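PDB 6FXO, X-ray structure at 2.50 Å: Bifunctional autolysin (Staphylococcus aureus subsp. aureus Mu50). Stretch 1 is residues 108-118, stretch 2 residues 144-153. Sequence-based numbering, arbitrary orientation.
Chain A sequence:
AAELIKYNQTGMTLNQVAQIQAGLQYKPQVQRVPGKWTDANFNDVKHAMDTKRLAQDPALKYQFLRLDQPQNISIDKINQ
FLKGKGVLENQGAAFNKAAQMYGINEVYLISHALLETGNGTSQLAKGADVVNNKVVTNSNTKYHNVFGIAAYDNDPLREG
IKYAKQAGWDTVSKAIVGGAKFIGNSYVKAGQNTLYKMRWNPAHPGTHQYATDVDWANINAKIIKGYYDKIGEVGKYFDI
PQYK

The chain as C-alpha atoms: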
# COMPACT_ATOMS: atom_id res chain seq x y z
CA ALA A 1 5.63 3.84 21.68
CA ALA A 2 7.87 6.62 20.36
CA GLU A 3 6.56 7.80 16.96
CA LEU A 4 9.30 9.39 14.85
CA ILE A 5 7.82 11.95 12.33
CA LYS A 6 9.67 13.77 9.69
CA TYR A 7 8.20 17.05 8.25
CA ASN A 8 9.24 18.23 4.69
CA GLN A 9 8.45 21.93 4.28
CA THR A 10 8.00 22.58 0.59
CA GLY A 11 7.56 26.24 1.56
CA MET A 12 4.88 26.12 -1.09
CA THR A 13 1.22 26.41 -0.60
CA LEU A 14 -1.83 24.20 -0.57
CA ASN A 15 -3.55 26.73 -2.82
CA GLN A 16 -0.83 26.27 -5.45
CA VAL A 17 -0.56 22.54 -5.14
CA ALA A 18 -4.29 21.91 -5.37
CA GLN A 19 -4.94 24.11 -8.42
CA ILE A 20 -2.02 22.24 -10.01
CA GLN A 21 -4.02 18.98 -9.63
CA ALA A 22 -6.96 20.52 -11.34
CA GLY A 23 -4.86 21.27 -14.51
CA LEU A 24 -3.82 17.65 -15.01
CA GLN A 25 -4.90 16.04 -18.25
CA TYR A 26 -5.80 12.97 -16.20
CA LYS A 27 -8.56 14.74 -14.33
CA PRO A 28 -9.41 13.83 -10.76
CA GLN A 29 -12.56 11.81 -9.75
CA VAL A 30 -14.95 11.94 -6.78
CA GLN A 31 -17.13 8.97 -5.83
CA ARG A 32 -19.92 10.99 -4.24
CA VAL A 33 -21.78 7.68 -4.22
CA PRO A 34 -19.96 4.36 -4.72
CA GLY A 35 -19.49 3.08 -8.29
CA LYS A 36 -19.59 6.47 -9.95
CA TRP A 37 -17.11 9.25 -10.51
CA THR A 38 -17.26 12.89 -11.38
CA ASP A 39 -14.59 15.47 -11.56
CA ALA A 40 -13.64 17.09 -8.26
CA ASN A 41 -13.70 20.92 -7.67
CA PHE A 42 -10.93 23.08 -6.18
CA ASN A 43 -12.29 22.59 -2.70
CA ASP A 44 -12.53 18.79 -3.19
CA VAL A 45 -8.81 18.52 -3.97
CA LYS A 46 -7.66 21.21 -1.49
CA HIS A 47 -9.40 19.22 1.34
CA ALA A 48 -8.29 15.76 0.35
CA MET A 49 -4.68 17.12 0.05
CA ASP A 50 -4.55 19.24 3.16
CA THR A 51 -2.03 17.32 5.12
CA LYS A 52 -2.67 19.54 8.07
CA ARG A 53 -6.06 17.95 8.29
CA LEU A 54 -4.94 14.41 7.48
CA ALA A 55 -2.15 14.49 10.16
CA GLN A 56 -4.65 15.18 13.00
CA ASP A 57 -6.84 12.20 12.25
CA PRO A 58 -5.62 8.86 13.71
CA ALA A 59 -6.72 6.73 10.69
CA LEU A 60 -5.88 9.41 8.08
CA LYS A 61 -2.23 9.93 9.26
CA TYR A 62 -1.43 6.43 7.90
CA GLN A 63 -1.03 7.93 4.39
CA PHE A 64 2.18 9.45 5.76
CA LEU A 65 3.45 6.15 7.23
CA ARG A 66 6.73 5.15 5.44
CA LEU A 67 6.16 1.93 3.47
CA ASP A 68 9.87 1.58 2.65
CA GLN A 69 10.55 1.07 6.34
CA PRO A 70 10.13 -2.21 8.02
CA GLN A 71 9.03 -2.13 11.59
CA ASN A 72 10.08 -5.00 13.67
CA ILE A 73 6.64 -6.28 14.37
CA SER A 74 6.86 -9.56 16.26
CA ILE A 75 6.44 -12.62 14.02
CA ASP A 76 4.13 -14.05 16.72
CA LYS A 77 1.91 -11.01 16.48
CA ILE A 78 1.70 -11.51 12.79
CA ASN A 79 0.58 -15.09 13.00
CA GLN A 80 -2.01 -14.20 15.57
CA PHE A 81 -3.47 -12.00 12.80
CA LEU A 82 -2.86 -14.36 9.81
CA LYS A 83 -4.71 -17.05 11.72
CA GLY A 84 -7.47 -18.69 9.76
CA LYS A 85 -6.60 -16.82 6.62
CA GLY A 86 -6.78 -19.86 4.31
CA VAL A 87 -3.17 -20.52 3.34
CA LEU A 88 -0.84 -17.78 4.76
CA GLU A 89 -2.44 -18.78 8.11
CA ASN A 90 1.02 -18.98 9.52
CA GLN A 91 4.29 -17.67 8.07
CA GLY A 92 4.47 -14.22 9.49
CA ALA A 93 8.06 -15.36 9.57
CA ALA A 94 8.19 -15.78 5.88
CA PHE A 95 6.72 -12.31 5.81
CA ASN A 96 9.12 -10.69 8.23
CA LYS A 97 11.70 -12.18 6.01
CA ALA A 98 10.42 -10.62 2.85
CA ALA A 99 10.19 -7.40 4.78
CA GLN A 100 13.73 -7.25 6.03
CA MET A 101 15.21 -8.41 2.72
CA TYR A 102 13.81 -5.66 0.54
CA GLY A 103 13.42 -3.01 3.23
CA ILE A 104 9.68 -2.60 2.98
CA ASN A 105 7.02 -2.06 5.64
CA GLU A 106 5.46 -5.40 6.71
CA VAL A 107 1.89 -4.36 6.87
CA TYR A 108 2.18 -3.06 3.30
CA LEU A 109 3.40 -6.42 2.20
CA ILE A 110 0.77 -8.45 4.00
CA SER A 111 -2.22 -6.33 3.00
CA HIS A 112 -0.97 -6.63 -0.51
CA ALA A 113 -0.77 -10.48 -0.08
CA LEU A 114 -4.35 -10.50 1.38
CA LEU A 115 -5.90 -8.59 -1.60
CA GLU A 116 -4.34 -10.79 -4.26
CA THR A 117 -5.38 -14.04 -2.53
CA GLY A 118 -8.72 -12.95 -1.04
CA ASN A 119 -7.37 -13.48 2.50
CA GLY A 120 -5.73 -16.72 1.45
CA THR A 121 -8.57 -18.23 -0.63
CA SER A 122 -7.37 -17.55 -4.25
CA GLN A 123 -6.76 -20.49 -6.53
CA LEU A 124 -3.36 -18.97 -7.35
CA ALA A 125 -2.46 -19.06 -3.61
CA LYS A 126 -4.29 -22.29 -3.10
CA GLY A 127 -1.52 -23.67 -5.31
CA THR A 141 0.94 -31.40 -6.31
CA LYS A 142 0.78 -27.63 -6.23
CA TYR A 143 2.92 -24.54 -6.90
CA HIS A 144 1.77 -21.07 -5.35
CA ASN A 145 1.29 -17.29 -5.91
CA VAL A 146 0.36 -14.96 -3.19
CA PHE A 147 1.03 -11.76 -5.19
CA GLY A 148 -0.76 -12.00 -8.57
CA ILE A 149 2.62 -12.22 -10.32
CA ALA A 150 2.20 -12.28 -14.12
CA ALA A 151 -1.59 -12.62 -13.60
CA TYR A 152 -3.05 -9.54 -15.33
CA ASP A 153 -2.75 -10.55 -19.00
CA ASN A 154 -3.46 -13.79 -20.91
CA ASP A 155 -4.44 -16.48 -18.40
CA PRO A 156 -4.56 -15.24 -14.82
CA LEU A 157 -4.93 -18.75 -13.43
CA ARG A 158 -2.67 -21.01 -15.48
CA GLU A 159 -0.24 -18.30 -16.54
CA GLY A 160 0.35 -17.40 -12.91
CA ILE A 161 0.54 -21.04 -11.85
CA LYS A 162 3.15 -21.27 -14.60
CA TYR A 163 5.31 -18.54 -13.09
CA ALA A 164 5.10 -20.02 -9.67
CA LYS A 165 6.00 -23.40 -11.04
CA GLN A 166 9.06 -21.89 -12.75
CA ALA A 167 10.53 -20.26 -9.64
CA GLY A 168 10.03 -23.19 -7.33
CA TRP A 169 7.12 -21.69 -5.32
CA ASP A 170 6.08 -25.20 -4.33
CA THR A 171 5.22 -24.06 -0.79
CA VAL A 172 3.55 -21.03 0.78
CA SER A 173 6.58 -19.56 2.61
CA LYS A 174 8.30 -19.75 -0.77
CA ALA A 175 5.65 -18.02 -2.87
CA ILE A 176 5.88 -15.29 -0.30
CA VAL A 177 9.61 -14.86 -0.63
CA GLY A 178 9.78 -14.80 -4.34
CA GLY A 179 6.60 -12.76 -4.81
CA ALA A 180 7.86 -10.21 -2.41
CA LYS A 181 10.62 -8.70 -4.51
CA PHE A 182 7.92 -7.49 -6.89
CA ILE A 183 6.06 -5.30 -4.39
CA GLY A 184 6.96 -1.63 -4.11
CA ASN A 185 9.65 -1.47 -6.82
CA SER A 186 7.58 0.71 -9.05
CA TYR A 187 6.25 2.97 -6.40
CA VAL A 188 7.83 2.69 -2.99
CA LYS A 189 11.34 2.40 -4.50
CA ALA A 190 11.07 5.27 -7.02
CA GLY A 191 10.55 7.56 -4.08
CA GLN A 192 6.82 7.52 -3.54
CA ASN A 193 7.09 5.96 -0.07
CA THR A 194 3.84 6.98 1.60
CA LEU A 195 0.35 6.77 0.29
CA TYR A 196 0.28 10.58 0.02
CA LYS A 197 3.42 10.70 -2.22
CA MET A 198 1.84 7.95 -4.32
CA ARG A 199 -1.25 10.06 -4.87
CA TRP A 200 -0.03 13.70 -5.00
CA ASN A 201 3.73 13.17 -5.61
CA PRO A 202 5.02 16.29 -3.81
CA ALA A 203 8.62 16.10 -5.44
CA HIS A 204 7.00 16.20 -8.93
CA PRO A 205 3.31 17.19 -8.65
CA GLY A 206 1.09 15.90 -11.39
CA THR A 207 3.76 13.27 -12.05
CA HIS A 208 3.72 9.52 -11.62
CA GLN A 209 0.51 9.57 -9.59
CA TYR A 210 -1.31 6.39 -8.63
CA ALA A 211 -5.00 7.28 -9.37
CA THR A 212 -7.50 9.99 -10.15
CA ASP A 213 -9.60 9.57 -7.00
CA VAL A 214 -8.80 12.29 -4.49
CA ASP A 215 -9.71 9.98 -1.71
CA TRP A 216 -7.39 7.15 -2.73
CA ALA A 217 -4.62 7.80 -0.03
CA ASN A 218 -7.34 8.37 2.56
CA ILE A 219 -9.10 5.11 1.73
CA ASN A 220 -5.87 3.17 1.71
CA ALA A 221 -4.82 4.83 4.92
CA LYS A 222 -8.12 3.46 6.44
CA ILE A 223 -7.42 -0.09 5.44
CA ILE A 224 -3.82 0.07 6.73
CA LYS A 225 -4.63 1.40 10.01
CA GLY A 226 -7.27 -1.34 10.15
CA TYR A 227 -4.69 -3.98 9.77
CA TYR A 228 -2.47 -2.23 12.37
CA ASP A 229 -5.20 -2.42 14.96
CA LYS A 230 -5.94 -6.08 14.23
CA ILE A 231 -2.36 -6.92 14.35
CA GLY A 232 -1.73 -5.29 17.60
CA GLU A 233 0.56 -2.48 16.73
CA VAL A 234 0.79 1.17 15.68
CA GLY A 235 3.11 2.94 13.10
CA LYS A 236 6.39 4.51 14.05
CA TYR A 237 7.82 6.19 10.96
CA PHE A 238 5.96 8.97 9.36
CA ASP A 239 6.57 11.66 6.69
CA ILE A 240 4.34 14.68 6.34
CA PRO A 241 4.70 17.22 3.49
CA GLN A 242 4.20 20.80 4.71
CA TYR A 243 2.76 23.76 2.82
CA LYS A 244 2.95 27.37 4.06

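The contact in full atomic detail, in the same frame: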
# COMPACT_ATOMS: atom_id res chain seq x y z
N TYR A 108 2.41 -3.34 4.67
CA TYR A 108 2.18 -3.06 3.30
C TYR A 108 2.30 -4.30 2.50
O TYR A 108 1.58 -4.47 1.49
CB TYR A 108 3.15 -1.99 2.79
CG TYR A 108 2.98 -1.59 1.33
CD1 TYR A 108 2.01 -0.66 0.95
CD2 TYR A 108 3.80 -2.10 0.35
CE1 TYR A 108 1.87 -0.27 -0.36
CE2 TYR A 108 3.67 -1.71 -0.98
CZ TYR A 108 2.71 -0.79 -1.33
OH TYR A 108 2.56 -0.39 -2.64
N LEU A 109 3.23 -5.18 2.94
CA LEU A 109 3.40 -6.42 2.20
C LEU A 109 2.26 -7.41 2.44
O LEU A 109 1.82 -8.04 1.48
CB LEU A 109 4.71 -7.06 2.60
CG LEU A 109 5.43 -7.91 1.60
CD1 LEU A 109 6.01 -7.03 0.51
CD2 LEU A 109 6.60 -8.62 2.33
N ILE A 110 1.80 -7.54 3.74
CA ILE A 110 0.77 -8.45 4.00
C ILE A 110 -0.58 -7.98 3.40
O ILE A 110 -1.24 -8.81 2.76
CB ILE A 110 0.66 -8.54 5.53
CG1 ILE A 110 1.85 -9.26 6.13
CG2 ILE A 110 -0.74 -9.15 6.02
CD1 ILE A 110 1.79 -9.07 7.67
N SER A 111 -0.96 -6.68 3.56
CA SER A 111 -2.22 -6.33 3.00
C SER A 111 -2.16 -6.58 1.52
O SER A 111 -3.15 -7.02 0.97
CB SER A 111 -2.59 -4.89 3.35
OG SER A 111 -1.65 -3.99 2.84
N HIS A 112 -1.01 -6.36 0.91
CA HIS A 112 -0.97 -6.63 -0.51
C HIS A 112 -1.18 -8.15 -0.71
O HIS A 112 -1.91 -8.50 -1.60
CB HIS A 112 0.34 -6.27 -1.20
CG HIS A 112 0.32 -4.86 -1.65
ND1 HIS A 112 0.08 -3.87 -0.76
CD2 HIS A 112 0.33 -4.31 -2.88
CE1 HIS A 112 -0.06 -2.71 -1.42
NE2 HIS A 112 0.08 -2.96 -2.71
N ALA A 113 -0.55 -9.04 0.13
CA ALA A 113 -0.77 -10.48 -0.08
C ALA A 113 -2.29 -10.91 0.10
O ALA A 113 -2.77 -11.76 -0.59
CB ALA A 113 0.09 -11.30 0.84
N LEU A 114 -2.95 -10.29 1.03
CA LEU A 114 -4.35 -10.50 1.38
C LEU A 114 -5.36 -10.13 0.24
O LEU A 114 -6.35 -10.82 0.06
CB LEU A 114 -4.64 -9.62 2.57
CG LEU A 114 -4.13 -10.20 3.89
CD1 LEU A 114 -4.50 -9.33 5.06
CD2 LEU A 114 -4.71 -11.58 4.09
N LEU A 115 -5.09 -9.08 -0.51
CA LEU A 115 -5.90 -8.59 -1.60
C LEU A 115 -5.79 -9.53 -2.79
O LEU A 115 -6.79 -9.92 -3.36
CB LEU A 115 -5.32 -7.21 -1.96
CG LEU A 115 -6.18 -6.21 -2.71
CD1 LEU A 115 -5.46 -4.87 -2.71
CD2 LEU A 115 -6.43 -6.64 -4.13
N GLU A 116 -4.55 -9.88 -3.14
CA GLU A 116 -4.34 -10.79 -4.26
C GLU A 116 -4.87 -12.21 -4.14
O GLU A 116 -5.21 -12.84 -5.15
CB GLU A 116 -2.85 -10.78 -4.72
CG GLU A 116 -2.15 -9.43 -4.86
CD GLU A 116 -2.39 -8.74 -6.22
OE1 GLU A 116 -2.83 -7.57 -6.21
OE2 GLU A 116 -2.23 -9.40 -7.26
N THR A 117 -4.91 -12.72 -2.90
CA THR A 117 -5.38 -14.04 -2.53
C THR A 117 -6.73 -14.07 -1.82
O THR A 117 -7.12 -15.14 -1.31
CB THR A 117 -4.37 -14.67 -1.56
OG1 THR A 117 -4.52 -14.05 -0.28
CG2 THR A 117 -2.96 -14.51 -2.03
N GLY A 118 -7.43 -12.92 -1.73
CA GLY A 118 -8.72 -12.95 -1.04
C GLY A 118 -8.59 -13.51 0.36
O GLY A 118 -9.37 -14.39 0.75
N HIS A 144 2.54 -22.25 -5.84
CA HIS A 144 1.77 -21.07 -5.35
C HIS A 144 2.07 -19.62 -5.80
O HIS A 144 3.14 -19.34 -6.34
CB HIS A 144 1.90 -21.10 -3.82
CG HIS A 144 1.44 -22.36 -3.19
ND1 HIS A 144 0.18 -22.48 -2.61
CD2 HIS A 144 2.04 -23.57 -3.06
CE1 HIS A 144 0.05 -23.72 -2.16
NE2 HIS A 144 1.15 -24.39 -2.41
N ASN A 145 1.11 -18.68 -5.53
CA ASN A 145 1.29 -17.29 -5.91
C ASN A 145 0.52 -16.39 -5.01
O ASN A 145 -0.68 -16.21 -5.21
CB ASN A 145 0.71 -17.06 -7.25
CG ASN A 145 1.53 -16.14 -8.04
OD1 ASN A 145 1.84 -15.00 -7.62
ND2 ASN A 145 1.86 -16.52 -9.21
N VAL A 146 1.18 -15.83 -4.02
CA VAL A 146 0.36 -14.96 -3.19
C VAL A 146 0.34 -13.49 -3.64
O VAL A 146 -0.31 -12.66 -2.99
CB VAL A 146 0.77 -15.12 -1.72
CG1 VAL A 146 0.65 -16.58 -1.30
CG2 VAL A 146 2.19 -14.62 -1.49
N PHE A 147 1.01 -13.15 -4.73
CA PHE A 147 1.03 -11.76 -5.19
C PHE A 147 0.47 -11.38 -6.58
O PHE A 147 0.67 -10.26 -7.02
CB PHE A 147 2.44 -11.16 -5.04
CG PHE A 147 2.77 -10.71 -3.64
CD1 PHE A 147 3.60 -11.46 -2.83
CD2 PHE A 147 2.22 -9.54 -3.12
CE1 PHE A 147 3.88 -11.05 -1.53
CE2 PHE A 147 2.50 -9.14 -1.84
CZ PHE A 147 3.33 -9.89 -1.04
N GLY A 148 -0.21 -12.30 -7.27
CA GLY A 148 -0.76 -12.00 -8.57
C GLY A 148 0.34 -11.82 -9.58
O GLY A 148 0.08 -11.19 -10.60
N ILE A 149 1.55 -12.41 -9.33
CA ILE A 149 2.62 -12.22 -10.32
C ILE A 149 2.23 -12.76 -11.69
O ILE A 149 1.74 -13.88 -11.80
CB ILE A 149 3.91 -12.93 -9.82
CG1 ILE A 149 4.24 -12.50 -8.39
CG2 ILE A 149 5.07 -12.64 -10.77
CD1 ILE A 149 4.53 -11.02 -8.22
N ALA A 150 2.50 -11.94 -12.73
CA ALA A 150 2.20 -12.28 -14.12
C ALA A 150 0.76 -12.78 -14.30
O ALA A 150 0.51 -13.65 -15.13
CB ALA A 150 3.20 -13.32 -14.62
N ALA A 151 -0.18 -12.22 -13.52
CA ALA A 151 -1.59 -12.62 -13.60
C ALA A 151 -2.60 -11.64 -14.20
O ALA A 151 -3.79 -11.92 -14.17
CB ALA A 151 -2.06 -13.06 -12.22
N TYR A 152 -2.14 -10.51 -14.74
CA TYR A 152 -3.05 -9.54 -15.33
C TYR A 152 -2.83 -9.42 -16.84
O TYR A 152 -2.55 -8.33 -17.33
CB TYR A 152 -2.83 -8.16 -14.66
CG TYR A 152 -3.13 -8.08 -13.18
CD1 TYR A 152 -2.19 -8.46 -12.23
CD2 TYR A 152 -4.35 -7.59 -12.72
CE1 TYR A 152 -2.44 -8.35 -10.87
CE2 TYR A 152 -4.61 -7.48 -11.36
CZ TYR A 152 -3.66 -7.86 -10.43
OH TYR A 152 -3.92 -7.76 -9.09
N ASP A 153 -2.95 -10.56 -17.57
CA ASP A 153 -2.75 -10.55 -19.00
C ASP A 153 -3.52 -11.64 -19.74
O ASP A 153 -4.73 -11.53 -19.90
CB ASP A 153 -1.25 -10.61 -19.33

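The carboxylate of Glu116 sits unusually close to a backbone carbonyl. Glu116 OE2 lies 3.0 Å from Phe147 O. Both atoms are acceptors, so this is not a hydrogen bond. The same carboxylate oxygen does gain a donor: Tyr152 OH gives a hydrogen bond to Glu116 OE2 at 3.0 Å. This is the only hydrogen bond between the two stretches. Tyr152 is exposed and poorly ordered, so its position is less certain than that of the buried residues.

Stretch 1 is helical from Tyr108 to Glu116, and Thr117 is the first residue to leave helical geometry. Stretch 2 has no regular helix or strand. The nearest CA atoms across the stretches are those of Glu116 and Phe147, 5.5 Å apart.

Gly148 passes close to the carboxylate, with its CA 3.3 Å from Glu116 OE2. A CB placed here in ideal geometry would lie 1.9 Å from that OE2, a clash. The positive phi of Gly148 also favours glycine.

Phe147 provides the main apolar contact. Its CA-to-CB bond points away from the helix, but the ring end comes nearer. Phe147 CZ lies 3.9 Å from Leu109 CG and 4.0 Å from Ala113 CB. These are buried apolar groups in van der Waals contact. His112 CB meets the ring edge, 3.6 Å from Phe147 CE2. Leu109 O also lies at the edge, 3.5 Å from Phe147 CZ; the weakly positive ring edge suits this carbonyl oxygen. That carbonyl already accepts the helical hydrogen bond from Ala113 N.

Val146 packs at the end of the helix. Thr117 CG2 is 3.8 Å from Val146 CB and 3.4 Å from Val146 O. Thr117 OG1 instead bonds back to Ala113 O at 2.9 Å. Within stretch 2, Ile149 N donates to Asn145 OD1 at 3.1 Å, bridging the turn that carries Phe147 and Gly148.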